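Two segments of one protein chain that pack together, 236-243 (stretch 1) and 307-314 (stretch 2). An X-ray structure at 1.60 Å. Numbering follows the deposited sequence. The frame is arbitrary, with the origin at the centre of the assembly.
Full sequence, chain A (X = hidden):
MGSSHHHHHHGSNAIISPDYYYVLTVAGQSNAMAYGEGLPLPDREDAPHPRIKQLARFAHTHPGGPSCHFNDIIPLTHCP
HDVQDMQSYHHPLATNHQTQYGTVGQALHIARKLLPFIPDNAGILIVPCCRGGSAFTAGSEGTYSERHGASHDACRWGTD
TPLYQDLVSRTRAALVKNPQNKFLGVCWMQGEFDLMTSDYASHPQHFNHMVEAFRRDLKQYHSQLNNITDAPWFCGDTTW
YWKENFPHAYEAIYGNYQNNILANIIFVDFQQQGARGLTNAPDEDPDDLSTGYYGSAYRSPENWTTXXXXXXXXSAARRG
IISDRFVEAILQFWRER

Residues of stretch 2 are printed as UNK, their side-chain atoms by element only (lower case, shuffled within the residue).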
# COMPACT_ATOMS: atom_id res chain seq x y z
N GLY A 236 -2.96 -8.77 -2.72
CA GLY A 236 -2.38 -8.67 -4.05
C GLY A 236 -1.23 -9.63 -4.29
O GLY A 236 -0.52 -10.05 -3.36
N ASP A 237 -1.04 -9.94 -5.56
CA ASP A 237 0.06 -10.79 -6.01
C ASP A 237 1.42 -10.06 -5.92
O ASP A 237 1.52 -8.91 -5.43
CB ASP A 237 -0.26 -11.21 -7.45
CG ASP A 237 0.34 -12.57 -7.85
OD1 ASP A 237 1.11 -13.17 -7.07
OD2 ASP A 237 0.03 -13.04 -8.98
N THR A 238 2.47 -10.72 -6.38
CA THR A 238 3.81 -10.14 -6.37
C THR A 238 4.39 -10.19 -7.79
O THR A 238 3.69 -10.60 -8.73
CB THR A 238 4.71 -10.85 -5.34
OG1 THR A 238 5.97 -10.16 -5.24
CG2 THR A 238 4.93 -12.30 -5.69
N THR A 239 5.63 -9.73 -7.95
CA THR A 239 6.25 -9.66 -9.29
C THR A 239 6.78 -10.99 -9.77
O THR A 239 6.96 -11.93 -8.98
CB THR A 239 7.42 -8.66 -9.36
OG1 THR A 239 8.60 -9.28 -8.81
CG2 THR A 239 7.09 -7.39 -8.61
N TRP A 240 7.12 -11.03 -11.05
CA TRP A 240 7.59 -12.26 -11.66
C TRP A 240 8.88 -12.74 -11.05
O TRP A 240 9.13 -13.94 -11.03
CB TRP A 240 7.78 -12.07 -13.17
CG TRP A 240 8.80 -11.05 -13.61
CD1 TRP A 240 8.54 -9.75 -14.02
CD2 TRP A 240 10.20 -11.25 -13.79
NE1 TRP A 240 9.72 -9.14 -14.42
CE2 TRP A 240 10.74 -10.04 -14.29
CE3 TRP A 240 11.07 -12.34 -13.57
CZ2 TRP A 240 12.11 -9.88 -14.55
CZ3 TRP A 240 12.44 -12.18 -13.84
CH2 TRP A 240 12.94 -10.95 -14.31
N TYR A 241 9.69 -11.81 -10.54
CA TYR A 241 10.97 -12.18 -9.88
C TYR A 241 10.72 -13.17 -8.74
O TYR A 241 11.38 -14.25 -8.64
CB TYR A 241 11.70 -10.92 -9.36
CG TYR A 241 12.82 -11.33 -8.42
CD1 TYR A 241 14.02 -11.81 -8.92
CD2 TYR A 241 12.64 -11.31 -7.04
CE1 TYR A 241 15.05 -12.24 -8.08
CE2 TYR A 241 13.65 -11.74 -6.17
CZ TYR A 241 14.84 -12.21 -6.71
OH TYR A 241 15.84 -12.63 -5.89
N TRP A 242 9.77 -12.82 -7.87
CA TRP A 242 9.50 -13.60 -6.65
C TRP A 242 8.85 -14.94 -6.99
O TRP A 242 9.23 -15.99 -6.47
CB TRP A 242 8.60 -12.76 -5.75
CG TRP A 242 9.28 -11.53 -5.25
CD1 TRP A 242 9.11 -10.23 -5.70
CD2 TRP A 242 10.31 -11.47 -4.25
NE1 TRP A 242 9.91 -9.38 -5.00
CE2 TRP A 242 10.68 -10.10 -4.11
CE3 TRP A 242 10.94 -12.43 -3.45
CZ2 TRP A 242 11.65 -9.66 -3.20
CZ3 TRP A 242 11.92 -12.00 -2.53
CH2 TRP A 242 12.27 -10.62 -2.42
N LYS A 243 7.89 -14.91 -7.90
CA LYS A 243 7.25 -16.13 -8.39
C LYS A 243 8.20 -17.10 -9.06
O LYS A 243 8.06 -18.32 -8.88
CB LYS A 243 6.18 -15.80 -9.40
CG LYS A 243 5.06 -14.97 -8.91
CD LYS A 243 4.18 -14.80 -10.06
CE LYS A 243 2.94 -14.03 -9.74
NZ LYS A 243 1.82 -14.60 -10.55
N UNK A 307 19.04 -3.04 -5.20
CA UNK A 307 19.82 -3.48 -6.34
C UNK A 307 19.07 -4.45 -7.27
O UNK A 307 19.25 -4.41 -8.48
c UNK A 307 21.17 -4.07 -5.88
N UNK A 308 18.21 -5.30 -6.69
CA UNK A 308 17.32 -6.18 -7.47
C UNK A 308 16.17 -5.38 -8.05
O UNK A 308 15.24 -5.03 -7.33
c UNK A 308 16.76 -7.29 -6.56
c UNK A 308 17.70 -8.45 -6.19
c UNK A 308 17.06 -9.37 -5.14
c UNK A 308 18.13 -9.25 -7.42
N UNK A 309 16.22 -5.08 -9.33
CA UNK A 309 15.24 -4.14 -9.93
C UNK A 309 13.86 -4.76 -10.08
O UNK A 309 12.85 -4.09 -9.83
n UNK A 309 16.86 -0.85 -10.49
c UNK A 309 17.58 -2.12 -10.31
n UNK A 309 17.94 -0.28 -12.46
n UNK A 309 16.38 1.15 -11.57
c UNK A 309 17.23 -3.20 -11.36
c UNK A 309 17.07 0.01 -11.50
c UNK A 309 15.73 -3.63 -11.30
N UNK A 310 13.83 -6.02 -10.50
CA UNK A 310 12.60 -6.75 -10.84
C UNK A 310 11.78 -7.17 -9.61
O UNK A 310 10.68 -7.73 -9.73
o UNK A 310 13.85 -8.82 -10.92
c UNK A 310 12.95 -8.01 -11.66
N UNK A 311 12.26 -6.85 -8.42
CA UNK A 311 11.56 -7.23 -7.22
C UNK A 311 10.37 -6.33 -6.87
O UNK A 311 9.54 -6.70 -6.00
o UNK A 311 13.10 -6.00 -5.83
c UNK A 311 12.53 -7.28 -6.05
N UNK A 312 10.30 -5.17 -7.51
CA UNK A 312 9.19 -4.24 -7.29
C UNK A 312 8.49 -3.81 -8.57
O UNK A 312 9.12 -3.66 -9.64
c UNK A 312 10.14 -3.68 -4.24
n UNK A 312 11.91 -3.08 -5.37
c UNK A 312 9.66 -2.98 -6.59
c UNK A 312 10.58 -3.24 -5.47
n UNK A 312 11.18 -3.82 -3.44
c UNK A 312 12.26 -3.45 -4.10
N UNK A 313 7.17 -3.59 -8.43
CA UNK A 313 6.37 -3.08 -9.56
C UNK A 313 6.74 -1.64 -9.89
O UNK A 313 7.15 -0.88 -9.01
c UNK A 313 3.65 -6.60 -10.14
c UNK A 313 3.40 -6.26 -7.73
c UNK A 313 4.19 -5.31 -10.27
c UNK A 313 4.90 -3.13 -9.24
c UNK A 313 3.96 -4.97 -7.87
c UNK A 313 3.27 -7.06 -8.86
c UNK A 313 4.36 -4.51 -9.12
N UNK A 314 6.63 -1.31 -11.18
CA UNK A 314 7.00 0.03 -11.68
C UNK A 314 5.96 1.07 -11.30
O UNK A 314 4.82 0.75 -10.95
c UNK A 314 7.14 0.00 -13.22
o UNK A 314 5.86 -0.27 -13.85

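Position 307 carries a single side-chain carbon and nothing beyond it. That carbon is out of reach of stretch 1, and one carbon alone identifies Ala307.

At position 308 there are four carbons, forked at the second, with no heteroatom. CA-to-CB points toward stretch 1, and one tip of the fork comes 3.6 Å from Tyr241 OH. A fork at the second carbon makes this Leu308, whose CD1 also lies 3.9 Å from Tyr241 CZ, an apolar contact at the outer end of the tyrosine ring.

Position 309 has three carbons, a nitrogen, and then a carbon bearing two more nitrogens. This guanidinium can only be Arg309; it stays out of reach of stretch 1, and its polar end is bonded elsewhere in the structure.

Position 310 shows one carbon followed by one oxygen. Its CB points toward stretch 1 and lies 3.5 Å from Trp240 CZ2, while the oxygen is 3.4 Å from Tyr241 CB. The short hydroxyl side chain is that of Ser310.

At position 311 a carbon again precedes a single oxygen; CA-to-CB runs sideways, with CB 3.5 Å from Trp242 NE1. This is Ser311, whose hydroxyl turns back on its own stretch, where OG donates to Leu308 O at 2.8 Å.

One carbon and a five-membered ring of three carbons and two nitrogens occupy position 312. CA-to-CB points away from stretch 1, and the ring defines His312; its backbone C nevertheless lies 3.8 Å from Thr239 CG2.

Position 313 has one carbon and a six-carbon ring without a hydroxyl. Although its CA-to-CB bond points sideways, the ring reaches stretch 1: Thr239 CG2 sits over one face, 3.7 Å from the ring centroid and only 4° off the normal, a CH-pi contact. The ring is that of Phe313, whose CZ is 3.5 Å from Thr238 C.

Position 314 ends in one carbon and one oxygen. This is Ser314, remote from stretch 1, whose hydroxyl caps the helix that follows.

The contact is anchored by two side-chain donors of stretch 1 that take consecutive carbonyls of stretch 2. Thr239 OG1 donates to Ser310 O at 2.8 Å, and Trp242 NE1 donates to Ser311 O at 2.9 Å, the carbonyl oxygen lying near the indole plane. Thr239 links several elements: its OG1 also accepts a weak capping bond from Tyr241 N at 3.3 Å, while its methyl covers Phe313. Around these bonds, Tyr241 packs against Ser310, Ser311 and Leu308.

Stretch 2 307-314: ALRSSHFS
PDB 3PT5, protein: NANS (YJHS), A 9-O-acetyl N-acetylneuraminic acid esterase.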